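Local coordinates for protein hydroquinone dioxygenase large subunit (Pseudomonas sp., PDB 4ZXA) that forms, with a small subunit, a metal-dependent hydroquinone 1,2-dioxygenase of the cupin type, which probably opens the aromatic ring of hydroquinone, at residues A25-Y29 with F154-N158. Numbering follows the deposited sequence.
Sequences AVTGY and FGRKN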
# COMPACT_ATOMS: atom_id res chain seq x y z
N ALA E 25 3.24 -26.63 -7.34
CA ALA E 25 2.15 -27.59 -7.18
C ALA E 25 0.86 -27.00 -6.61
O ALA E 25 -0.25 -27.35 -7.04
CB ALA E 25 2.61 -28.78 -6.33
N VAL E 26 0.99 -26.11 -5.63
CA VAL E 26 -0.19 -25.52 -5.01
C VAL E 26 -0.65 -24.24 -5.72
O VAL E 26 -1.81 -24.13 -6.13
CB VAL E 26 0.05 -25.22 -3.51
CG1 VAL E 26 -1.25 -24.80 -2.84
CG2 VAL E 26 0.64 -26.45 -2.82
N THR E 27 0.27 -23.28 -5.86
CA THR E 27 -0.11 -21.94 -6.30
C THR E 27 -0.33 -21.85 -7.79
O THR E 27 -1.16 -21.07 -8.25
CB THR E 27 0.93 -20.87 -5.89
OG1 THR E 27 2.09 -21.00 -6.71
CG2 THR E 27 1.31 -21.03 -4.42
N GLY E 28 0.42 -22.66 -8.54
CA GLY E 28 0.29 -22.68 -9.99
C GLY E 28 1.25 -21.72 -10.68
O GLY E 28 1.22 -21.58 -11.91
N TYR E 29 2.10 -21.06 -9.90
CA TYR E 29 3.02 -20.08 -10.46
C TYR E 29 4.45 -20.59 -10.49
O TYR E 29 4.83 -21.44 -9.70
CB TYR E 29 2.98 -18.77 -9.65
CG TYR E 29 1.62 -18.10 -9.53
CD1 TYR E 29 0.99 -17.54 -10.63
CD2 TYR E 29 0.99 -17.99 -8.29
CE1 TYR E 29 -0.24 -16.91 -10.51
CE2 TYR E 29 -0.24 -17.36 -8.17
CZ TYR E 29 -0.85 -16.83 -9.28
OH TYR E 29 -2.07 -16.22 -9.16
N PHE E 154 -5.25 -11.48 -7.14
CA PHE E 154 -5.07 -12.42 -6.05
C PHE E 154 -5.55 -13.84 -6.38
O PHE E 154 -6.44 -14.03 -7.22
CB PHE E 154 -5.74 -11.91 -4.78
CG PHE E 154 -5.12 -10.66 -4.22
CD1 PHE E 154 -3.74 -10.49 -4.22
CD2 PHE E 154 -5.92 -9.66 -3.69
CE1 PHE E 154 -3.17 -9.33 -3.69
CE2 PHE E 154 -5.36 -8.50 -3.17
CZ PHE E 154 -3.98 -8.34 -3.16
N GLY E 155 -4.94 -14.82 -5.74
CA GLY E 155 -5.38 -16.20 -5.83
C GLY E 155 -4.36 -17.07 -6.55
O GLY E 155 -3.21 -16.68 -6.72
N ARG E 156 -4.79 -18.24 -6.98
CA ARG E 156 -3.89 -19.15 -7.66
C ARG E 156 -3.86 -18.87 -9.17
O ARG E 156 -4.74 -18.18 -9.71
CB ARG E 156 -4.28 -20.59 -7.33
CG ARG E 156 -4.16 -20.84 -5.84
CD ARG E 156 -4.57 -22.24 -5.43
NE ARG E 156 -4.32 -22.46 -4.00
CZ ARG E 156 -4.84 -23.47 -3.30
NH1 ARG E 156 -5.64 -24.35 -3.89
NH2 ARG E 156 -4.56 -23.59 -2.01
N LYS E 157 -2.83 -19.36 -9.84
CA LYS E 157 -2.70 -19.12 -11.26
C LYS E 157 -4.01 -19.41 -11.96
O LYS E 157 -4.70 -20.38 -11.64
CB LYS E 157 -1.59 -19.97 -11.87
CG LYS E 157 -1.55 -19.90 -13.38
CD LYS E 157 -1.13 -18.54 -13.90
CE LYS E 157 -1.02 -18.59 -15.41
NZ LYS E 157 -0.13 -17.56 -15.97
N ASN E 158 -4.38 -18.56 -12.91
CA ASN E 158 -5.70 -18.69 -13.50
C ASN E 158 -5.83 -18.01 -14.85
O ASN E 158 -6.46 -16.94 -14.98
CB ASN E 158 -6.75 -18.18 -12.52
CG ASN E 158 -8.15 -18.48 -13.00
OD1 ASN E 158 -8.38 -18.62 -14.20
ND2 ASN E 158 -9.09 -18.61 -12.07
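Tyr29 lays one face of its ring over the backbone of Lys157: Lys157 N lies 3.3 Å from Tyr29 CZ, and Lys157 CB sits 4.0 Å from the ring centroid, 30° off the normal, a CH-pi contact. Near the ring plane, at its edge, Tyr29 OH donates a 2.7 Å hydrogen bond to Gly155 O, and Asn138 bonds the same hydroxyl. Lys157 N in turn donates to Thr27 O (2.9 Å, 168° at the hydrogen), so two hydrogen bonds, one from each segment, join the loops. An ideal CB on Gly28 would clash with Lys157 CB at 2.8 Å and, at phi/psi 92/3, jam against Thr27 O; approach and conformation both favour glycine. Across this glycine, Thr27 OG1 accepts from Tyr29 N (3.2 Å, 163°), an ST turn whose first residue also supplies Thr27 O. Arg156 is extended, its guanidinium face against Val26 (NH2 to CG1 3.6 Å); its charge pairs with Glu43, and NH1 bonds Asn7 O and Ala9 O of the small subunit. Lys157 NZ leads away to Asp135 O. With its centre about 26 Å from the centre of the chain, this is a loop-to-loop surface junction at the small-subunit interface, joining an ST turn between strands 19-20 and 32-34 to the loop before helix 162-165.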